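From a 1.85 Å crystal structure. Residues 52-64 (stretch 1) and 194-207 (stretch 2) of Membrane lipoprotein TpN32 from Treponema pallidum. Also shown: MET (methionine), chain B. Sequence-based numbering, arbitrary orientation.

Stretch 1, residues 52-64: ILMNFFQHVPHMQ
Stretch 2 194-207: SAYANVLVVKRGNE

Residues 54-56 form a strand that runs antiparallel to strand 198-203, their axes 4.8 Å apart at closest and their directions at 158°. N55 pairs with V201 (CA-CA 5.3 Å) through two hydrogen bonds, N55 N to V201 O and V201 N to N55 O, each 3.0 Å. The extended backbone of stretch 1 breaks at F57 (phi/psi -162/-6), where the chain turns a corner. Water 2 bridges the gap, accepting from F57 N at 2.9 Å and lying 2.8 Å from V199 O. Direct backbone hydrogen bonding then resumes: V199 N donates to Q58 O (2.9 Å). H59 leads into helix 60-64, capping it by accepting H62 N at ND1 (3.2 Å). At the far end, K203 to N206 make a type II turn, whose third position has phi/psi 114/-17; a CB there would jam against the preceding carbonyl, so glycine, G205, fits.

Beta-branched V199 and V201 suit an extended strand and present compact apolar surfaces. V199 (m) places CG1 4.0 Å from V60 CG2, while V201 (t) sets CG2 3.7 Å from M63 SD, the flexible M63 side chain (t, t, p) reaching out from the helix. On the other face, L200 (t, p) brings CD1 to 4.1 Å from F56 CB and 3.9 Å from M54 CG. Y196 (m) turns its ring edge toward the face of H59 (p), centroids 4.8 Å apart and planes at 75°; P61 CG packs 3.6 Å from Y196 CE1.

The opposite face of the H59 ring receives the thioether of the bound methionine, H59 NE2 lying 3.4 Å from MET SD. N198 (m) suits a free amino acid because its amide offers both polarities: OD1 accepts from MET N and ND2 donates to MET OXT, both at 2.9 Å.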

ATOM      1  N   ILE A  52      17.788  -5.390  -8.491  1.00 13.34           N
ATOM      2  CA  ILE A  52      17.759  -5.131  -7.052  1.00 13.50           C
ATOM      3  C   ILE A  52      17.431  -6.495  -6.363  1.00 14.30           C
ATOM      4  O   ILE A  52      16.799  -7.367  -6.962  1.00 13.74           O
ATOM      5  CB  ILE A  52      16.713  -4.097  -6.670  1.00 14.53           C
ATOM      6  CG1 ILE A  52      15.390  -4.401  -7.364  1.00 14.21           C
ATOM      7  CG2 ILE A  52      17.204  -2.661  -7.051  1.00 19.05           C
ATOM      8  CD1 ILE A  52      14.273  -3.487  -6.905  1.00 13.51           C
ATOM      9  N   LEU A  53      17.845  -6.650  -5.118  1.00 12.88           N
ATOM     10  CA  LEU A  53      17.648  -7.900  -4.377  1.00 15.81           C
ATOM     11  C   LEU A  53      16.253  -7.977  -3.748  1.00 16.80           C
ATOM     12  O   LEU A  53      15.678  -9.061  -3.574  1.00 18.05           O
ATOM     13  CB  LEU A  53      18.704  -7.985  -3.275  1.00 18.44           C
ATOM     14  CG  LEU A  53      18.780  -9.321  -2.534  1.00 20.96           C
ATOM     15  CD1 LEU A  53      18.886 -10.485  -3.549  1.00 16.70           C
ATOM     16  CD2 LEU A  53      19.994  -9.295  -1.626  1.00 17.98           C
ATOM     17  N   MET A  54      15.706  -6.819  -3.402  1.00 16.46           N
ATOM     18  CA  MET A  54      14.392  -6.815  -2.782  1.00 18.12           C
ATOM     19  C   MET A  54      13.664  -5.520  -3.019  1.00 17.02           C
ATOM     20  O   MET A  54      14.227  -4.579  -3.555  1.00 16.27           O
ATOM     21  CB  MET A  54      14.540  -7.065  -1.268  1.00 20.94           C
ATOM     22  CG  MET A  54      15.285  -6.019  -0.516  1.00 23.85           C
ATOM     23  SD  MET A  54      16.166  -6.640   1.045  1.00 22.31           S
ATOM     24  CE  MET A  54      17.892  -6.603   0.599  1.00 18.14           C
ATOM     25  N   ASN A  55      12.384  -5.482  -2.663  1.00 13.54           N
ATOM     26  CA  ASN A  55      11.676  -4.225  -2.752  1.00 14.35           C
ATOM     27  C   ASN A  55      10.752  -4.118  -1.592  1.00 14.73           C
ATOM     28  O   ASN A  55      10.453  -5.122  -0.915  1.00 14.44           O
ATOM     29  CB  ASN A  55      10.950  -3.959  -4.101  1.00  9.59           C
ATOM     30  CG  ASN A  55       9.806  -4.897  -4.414  1.00 13.81           C
ATOM     31  OD1 ASN A  55       8.971  -5.273  -3.544  1.00 14.30           O
ATOM     32  ND2 ASN A  55       9.704  -5.250  -5.718  1.00 13.23           N
ATOM     33  N   PHE A  56      10.356  -2.882  -1.306  1.00 12.52           N
ATOM     34  CA  PHE A  56       9.484  -2.670  -0.154  1.00 13.96           C
ATOM     35  C   PHE A  56       8.460  -1.586  -0.484  1.00 12.39           C
ATOM     36  O   PHE A  56       8.706  -0.383  -0.312  1.00 10.43           O
ATOM     37  CB  PHE A  56      10.358  -2.298   1.062  1.00 12.45           C
ATOM     38  CG  PHE A  56       9.562  -2.034   2.349  1.00 15.35           C
ATOM     39  CD1 PHE A  56       8.514  -2.858   2.723  1.00 14.06           C
ATOM     40  CD2 PHE A  56       9.898  -1.004   3.178  1.00 12.11           C
ATOM     41  CE1 PHE A  56       7.831  -2.628   3.925  1.00 17.45           C
ATOM     42  CE2 PHE A  56       9.223  -0.792   4.360  1.00 16.11           C
ATOM     43  CZ  PHE A  56       8.198  -1.605   4.717  1.00 15.56           C
ATOM     44  N   PHE A  57       7.292  -2.007  -0.974  1.00 12.42           N
ATOM     45  CA  PHE A  57       6.258  -1.014  -1.324  1.00 12.33           C
ATOM     46  C   PHE A  57       4.832  -1.555  -1.457  1.00 10.60           C
ATOM     47  O   PHE A  57       3.915  -0.769  -1.590  1.00 10.27           O
ATOM     48  CB  PHE A  57       6.575  -0.377  -2.684  1.00  9.88           C
ATOM     49  CG  PHE A  57       6.185  -1.257  -3.862  1.00 10.32           C
ATOM     50  CD1 PHE A  57       6.972  -2.347  -4.234  1.00 12.32           C
ATOM     51  CD2 PHE A  57       5.028  -0.987  -4.595  1.00  8.94           C
ATOM     52  CE1 PHE A  57       6.617  -3.154  -5.339  1.00 10.49           C
ATOM     53  CE2 PHE A  57       4.658  -1.771  -5.688  1.00  8.70           C
ATOM     54  CZ  PHE A  57       5.457  -2.856  -6.070  1.00  8.93           C
ATOM     55  N   GLN A  58       4.648  -2.881  -1.381  1.00 12.35           N
ATOM     56  CA  GLN A  58       3.341  -3.450  -1.659  1.00  8.54           C
ATOM     57  C   GLN A  58       2.855  -4.432  -0.603  1.00 13.68           C
ATOM     58  O   GLN A  58       3.612  -4.786   0.312  1.00 12.50           O
ATOM     59  CB  GLN A  58       3.433  -4.210  -2.990  1.00 13.34           C
ATOM     60  CG  GLN A  58       4.220  -5.583  -2.848  1.00 14.28           C
ATOM     61  CD  GLN A  58       4.794  -6.147  -4.171  1.00 12.23           C
ATOM     62  OE1 GLN A  58       4.079  -6.407  -5.114  1.00 15.89           O
ATOM     63  NE2 GLN A  58       6.082  -6.329  -4.207  1.00 16.54           N
ATOM     64  N   HIS A  59       1.607  -4.880  -0.777  1.00 12.09           N
ATOM     65  CA  HIS A  59       1.053  -5.904   0.112  1.00 14.46           C
ATOM     66  C   HIS A  59       0.979  -7.244  -0.683  1.00 17.37           C
ATOM     67  O   HIS A  59       1.231  -7.267  -1.894  1.00 13.39           O
ATOM     68  CB  HIS A  59      -0.319  -5.464   0.662  1.00 10.40           C
ATOM     69  CG  HIS A  59      -1.240  -4.874  -0.357  1.00 14.01           C
ATOM     70  ND1 HIS A  59      -1.692  -5.562  -1.461  1.00 12.12           N
ATOM     71  CD2 HIS A  59      -1.850  -3.671  -0.397  1.00 10.70           C
ATOM     72  CE1 HIS A  59      -2.545  -4.814  -2.132  1.00 11.93           C
ATOM     73  NE2 HIS A  59      -2.658  -3.659  -1.501  1.00 14.72           N
ATOM     74  N   VAL A  60       0.657  -8.362  -0.020  1.00 15.16           N
ATOM     75  CA  VAL A  60       0.634  -9.627  -0.732  1.00 14.73           C
ATOM     76  C   VAL A  60      -0.352  -9.756  -1.916  1.00 12.02           C
ATOM     77  O   VAL A  60       0.001 -10.346  -2.945  1.00 17.97           O
ATOM     78  CB  VAL A  60       0.482 -10.838   0.269  1.00 15.86           C
ATOM     79  CG1 VAL A  60       0.376 -12.138  -0.518  1.00 13.43           C
ATOM     80  CG2 VAL A  60       1.735 -10.921   1.163  1.00 14.92           C
ATOM     81  N   PRO A  61      -1.603  -9.241  -1.784  1.00 13.45           N
ATOM     82  CA  PRO A  61      -2.528  -9.343  -2.914  1.00 16.90           C
ATOM     83  C   PRO A  61      -1.945  -8.643  -4.162  1.00 14.21           C
ATOM     84  O   PRO A  61      -2.131  -9.097  -5.274  1.00 16.39           O
ATOM     85  CB  PRO A  61      -3.798  -8.641  -2.396  1.00 16.76           C
ATOM     86  CG  PRO A  61      -3.831  -9.052  -0.950  1.00 17.87           C
ATOM     87  CD  PRO A  61      -2.332  -8.875  -0.539  1.00 14.54           C
ATOM     88  N   HIS A  62      -1.232  -7.539  -3.968  1.00 13.56           N
ATOM     89  CA  HIS A  62      -0.637  -6.839  -5.103  1.00 13.45           C
ATOM     90  C   HIS A  62       0.467  -7.695  -5.752  1.00 12.62           C
ATOM     91  O   HIS A  62       0.542  -7.795  -6.954  1.00 14.76           O
ATOM     92  CB  HIS A  62      -0.091  -5.476  -4.656  1.00 11.13           C
ATOM     93  CG  HIS A  62       0.478  -4.672  -5.783  1.00 13.54           C
ATOM     94  ND1 HIS A  62       1.785  -4.795  -6.196  1.00 11.75           N
ATOM     95  CD2 HIS A  62      -0.106  -3.798  -6.629  1.00 10.68           C
ATOM     96  CE1 HIS A  62       1.983  -4.019  -7.248  1.00  8.44           C
ATOM     97  NE2 HIS A  62       0.846  -3.409  -7.534  1.00 15.35           N
ATOM     98  N   MET A  63       1.313  -8.287  -4.929  1.00 15.04           N
ATOM     99  CA  MET A  63       2.401  -9.151  -5.362  1.00 16.26           C
ATOM    100  C   MET A  63       1.818 -10.353  -6.128  1.00 18.46           C
ATOM    101  O   MET A  63       2.342 -10.758  -7.194  1.00 16.59           O
ATOM    102  CB  MET A  63       3.159  -9.651  -4.122  1.00 17.21           C
ATOM    103  CG  MET A  63       4.427 -10.406  -4.457  1.00 17.26           C
ATOM    104  SD  MET A  63       5.107 -11.260  -3.031  1.00 20.20           S
ATOM    105  CE  MET A  63       3.859 -12.597  -2.784  1.00 18.86           C
ATOM    106  N   GLN A  64       0.739 -10.925  -5.579  1.00 17.88           N
ATOM    107  CA  GLN A  64       0.074 -12.060  -6.239  1.00 18.94           C
ATOM    108  C   GLN A  64      -0.459 -11.664  -7.580  1.00 20.96           C
ATOM    109  O   GLN A  64      -0.295 -12.399  -8.556  1.00 22.16           O
ATOM    110  CB  GLN A  64      -1.044 -12.638  -5.347  1.00 16.47           C
ATOM    111  CG  GLN A  64      -0.424 -13.335  -4.140  1.00 22.61           C
ATOM    112  CD  GLN A  64      -1.425 -13.771  -3.081  1.00 38.09           C
ATOM    113  OE1 GLN A  64      -2.512 -13.190  -2.953  1.00 38.92           O
ATOM    114  NE2 GLN A  64      -1.046 -14.788  -2.284  1.00 34.38           N
ATOM    115  N   SER A 194      -5.248  -5.410   8.212  1.00 19.58           N
ATOM    116  CA  SER A 194      -4.141  -6.328   8.463  1.00 24.78           C
ATOM    117  C   SER A 194      -3.882  -7.294   7.292  1.00 22.95           C
ATOM    118  O   SER A 194      -2.741  -7.737   7.086  1.00 27.46           O
ATOM    119  CB  SER A 194      -4.362  -7.100   9.770  1.00 28.91           C
ATOM    120  OG  SER A 194      -5.237  -8.192   9.514  1.00 42.78           O
ATOM    121  N   ALA A 195      -4.912  -7.628   6.515  1.00 22.56           N
ATOM    122  CA  ALA A 195      -4.736  -8.515   5.345  1.00 19.12           C
ATOM    123  C   ALA A 195      -3.851  -7.835   4.249  1.00 20.51           C
ATOM    124  O   ALA A 195      -3.244  -8.481   3.389  1.00 19.06           O
ATOM    125  CB  ALA A 195      -6.086  -8.855   4.753  1.00 26.47           C
ATOM    126  N   TYR A 196      -3.804  -6.516   4.300  1.00 19.48           N
ATOM    127  CA  TYR A 196      -3.055  -5.748   3.327  1.00 15.42           C
ATOM    128  C   TYR A 196      -1.753  -5.206   3.882  1.00 16.07           C
ATOM    129  O   TYR A 196      -1.265  -4.163   3.444  1.00 15.41           O
ATOM    130  CB  TYR A 196      -3.976  -4.653   2.779  1.00 16.20           C
ATOM    131  CG  TYR A 196      -5.076  -5.249   1.905  1.00 14.42           C
ATOM    132  CD1 TYR A 196      -4.825  -5.579   0.561  1.00 14.96           C
ATOM    133  CD2 TYR A 196      -6.353  -5.518   2.420  1.00 15.78           C
ATOM    134  CE1 TYR A 196      -5.809  -6.146  -0.237  1.00 13.37           C
ATOM    135  CE2 TYR A 196      -7.347  -6.100   1.621  1.00 13.66           C
ATOM    136  CZ  TYR A 196      -7.065  -6.404   0.292  1.00 13.76           C
ATOM    137  OH  TYR A 196      -8.045  -6.941  -0.525  1.00 16.13           O
ATOM    138  N   ALA A 197      -1.185  -5.935   4.848  1.00 15.76           N
ATOM    139  CA  ALA A 197       0.116  -5.576   5.434  1.00 12.17           C
ATOM    140  C   ALA A 197       1.154  -5.506   4.294  1.00 15.13           C
ATOM    141  O   ALA A 197       1.152  -6.336   3.361  1.00 14.41           O
ATOM    142  CB  ALA A 197       0.552  -6.652   6.469  1.00 13.41           C
ATOM    143  N   ASN A 198       2.031  -4.503   4.379  1.00 15.98           N
ATOM    144  CA  ASN A 198       3.085  -4.284   3.391  1.00 13.33           C
ATOM    145  C   ASN A 198       4.234  -5.197   3.757  1.00 15.03           C
ATOM    146  O   ASN A 198       4.605  -5.329   4.932  1.00 16.46           O
ATOM    147  CB  ASN A 198       3.513  -2.825   3.409  1.00 12.50           C
ATOM    148  CG  ASN A 198       2.511  -1.914   2.665  1.00 17.41           C
ATOM    149  OD1 ASN A 198       2.911  -0.951   2.009  1.00 15.24           O
ATOM    150  ND2 ASN A 198       1.200  -2.230   2.763  1.00 15.52           N
ATOM    151  N   VAL A 199       4.826  -5.798   2.734  1.00 13.09           N
ATOM    152  CA  VAL A 199       5.854  -6.809   2.938  1.00 15.52           C
ATOM    153  C   VAL A 199       7.165  -6.535   2.210  1.00 19.61           C
ATOM    154  O   VAL A 199       7.214  -5.780   1.222  1.00 16.07           O
ATOM    155  CB  VAL A 199       5.365  -8.175   2.400  1.00 17.95           C
ATOM    156  CG1 VAL A 199       4.304  -8.789   3.331  1.00 18.85           C
ATOM    157  CG2 VAL A 199       4.736  -7.977   1.016  1.00 14.33           C
ATOM    158  N   LEU A 200       8.219  -7.191   2.693  1.00 15.82           N
ATOM    159  CA  LEU A 200       9.543  -7.081   2.086  1.00 14.22           C
ATOM    160  C   LEU A 200       9.492  -8.221   1.057  1.00 18.44           C
ATOM    161  O   LEU A 200       9.207  -9.354   1.415  1.00 20.50           O
ATOM    162  CB  LEU A 200      10.613  -7.335   3.143  1.00 18.36           C
ATOM    163  CG  LEU A 200      12.031  -7.266   2.568  1.00 20.53           C
ATOM    164  CD1 LEU A 200      12.236  -5.844   1.942  1.00 15.80           C
ATOM    165  CD2 LEU A 200      13.070  -7.570   3.686  1.00 16.06           C
ATOM    166  N   VAL A 201       9.803  -7.945  -0.208  1.00 15.10           N
ATOM    167  CA  VAL A 201       9.675  -8.950  -1.269  1.00 13.88           C
ATOM    168  C   VAL A 201      10.956  -9.277  -2.000  1.00 19.33           C
ATOM    169  O   VAL A 201      11.780  -8.379  -2.256  1.00 17.10           O
ATOM    170  CB  VAL A 201       8.589  -8.459  -2.297  1.00 11.40           C
ATOM    171  CG1 VAL A 201       8.607  -9.269  -3.605  1.00 16.50           C
ATOM    172  CG2 VAL A 201       7.199  -8.544  -1.611  1.00 16.42           C
ATOM    173  N   VAL A 202      11.148 -10.567  -2.301  1.00 16.92           N
ATOM    174  CA  VAL A 202      12.324 -10.994  -3.078  1.00 17.47           C
ATOM    175  C   VAL A 202      11.924 -12.045  -4.101  1.00 20.50           C
ATOM    176  O   VAL A 202      10.763 -12.497  -4.151  1.00 16.27           O
ATOM    177  CB  VAL A 202      13.458 -11.581  -2.175  1.00 20.40           C
ATOM    178  CG1 VAL A 202      13.915 -10.534  -1.154  1.00 19.58           C
ATOM    179  CG2 VAL A 202      12.949 -12.868  -1.464  1.00 22.23           C
ATOM    180  N   LYS A 203      12.870 -12.425  -4.957  1.00 19.06           N
ATOM    181  CA  LYS A 203      12.576 -13.452  -5.930  1.00 20.18           C
ATOM    182  C   LYS A 203      12.605 -14.795  -5.194  1.00 19.77           C
ATOM    183  O   LYS A 203      13.378 -14.962  -4.268  1.00 22.28           O
ATOM    184  CB  LYS A 203      13.625 -13.437  -7.023  1.00 23.80           C
ATOM    185  CG  LYS A 203      13.423 -14.517  -8.029  1.00 32.57           C
ATOM    186  CD  LYS A 203      14.746 -14.757  -8.706  1.00 37.37           C
ATOM    187  CE  LYS A 203      14.902 -13.764  -9.815  1.00 33.01           C
ATOM    188  NZ  LYS A 203      13.949 -14.241 -10.850  1.00 34.86           N
ATOM    189  N   ARG A 204      11.747 -15.737  -5.577  1.00 21.35           N
ATOM    190  CA  ARG A 204      11.735 -17.043  -4.906  1.00 25.54           C
ATOM    191  C   ARG A 204      13.146 -17.607  -5.088  1.00 29.97           C
ATOM    192  O   ARG A 204      13.700 -17.578  -6.195  1.00 27.97           O
ATOM    193  CB  ARG A 204      10.724 -18.000  -5.557  1.00 24.79           C
ATOM    194  CG  ARG A 204      10.584 -19.325  -4.840  1.00 29.26           C
ATOM    195  CD  ARG A 204       9.585 -20.216  -5.568  1.00 39.33           C
ATOM    196  NE  ARG A 204       8.198 -19.766  -5.434  1.00 44.47           N
ATOM    197  CZ  ARG A 204       7.503 -19.766  -4.292  1.00 52.35           C
ATOM    198  NH1 ARG A 204       8.062 -20.185  -3.159  1.00 49.79           N
ATOM    199  NH2 ARG A 204       6.225 -19.370  -4.283  1.00 52.98           N
ATOM    200  N   GLY A 205      13.726 -18.081  -3.994  1.00 29.00           N
ATOM    201  CA  GLY A 205      15.058 -18.628  -4.068  1.00 30.11           C
ATOM    202  C   GLY A 205      16.003 -17.757  -3.270  1.00 31.89           C
ATOM    203  O   GLY A 205      17.106 -18.203  -2.934  1.00 33.79           O
ATOM    204  N   ASN A 206      15.585 -16.526  -2.949  1.00 26.76           N
ATOM    205  CA  ASN A 206      16.430 -15.604  -2.168  1.00 23.05           C
ATOM    206  C   ASN A 206      15.907 -15.314  -0.758  1.00 25.09           C
ATOM    207  O   ASN A 206      16.474 -14.485  -0.036  1.00 24.09           O
ATOM    208  CB  ASN A 206      16.593 -14.260  -2.899  1.00 26.72           C
ATOM    209  CG  ASN A 206      17.471 -14.359  -4.139  1.00 33.05           C
ATOM    210  OD1 ASN A 206      18.379 -15.185  -4.197  1.00 30.83           O
ATOM    211  ND2 ASN A 206      17.226 -13.484  -5.124  1.00 23.54           N
ATOM    212  N   GLU A 207      14.836 -15.988  -0.349  1.00 25.91           N
ATOM    213  CA  GLU A 207      14.250 -15.758   0.992  1.00 29.14           C
ATOM    214  C   GLU A 207      15.207 -15.906   2.162  1.00 29.30           C
ATOM    215  O   GLU A 207      15.116 -15.169   3.155  1.00 29.92           O
ATOM    216  CB  GLU A 207      13.062 -16.714   1.240  1.00 36.17           C
ATOM    217  CG  GLU A 207      12.109 -16.817   0.096  1.00 38.92           C
ATOM    218  CD  GLU A 207      12.455 -17.925  -0.907  1.00 40.74           C
ATOM    219  OE1 GLU A 207      13.575 -17.945  -1.460  1.00 42.17           O
ATOM    220  OE2 GLU A 207      11.572 -18.768  -1.156  1.00 42.75           O
TER
HETATM  221  N   MET B 301       1.455   1.224   0.702  1.00 16.99           N
HETATM  222  CA  MET B 301       0.299   0.718  -0.124  1.00 15.58           C
HETATM  223  C   MET B 301      -0.932   0.317   0.718  1.00 19.64           C
HETATM  224  O   MET B 301      -2.069   0.713   0.362  1.00 18.90           O
HETATM  225  CB  MET B 301       0.734  -0.505  -0.961  1.00 16.82           C
HETATM  226  CG  MET B 301      -0.292  -0.864  -2.015  1.00 13.47           C
HETATM  227  SD  MET B 301       0.132  -2.315  -3.006  1.00 12.43           S
HETATM  228  CE  MET B 301       1.327  -1.523  -4.163  1.00 10.58           C
HETATM  229  OXT MET B 301      -0.741  -0.398   1.727  1.00 20.90           O
HETATM  230  O   HOH W   1      15.485 -11.253  -5.167  1.00 17.61           O
HETATM  231  O   HOH W   2       7.247  -4.892  -1.416  1.00 12.54           O
HETATM  232  O   HOH W   3      -0.496  -8.345   2.821  1.00 19.67           O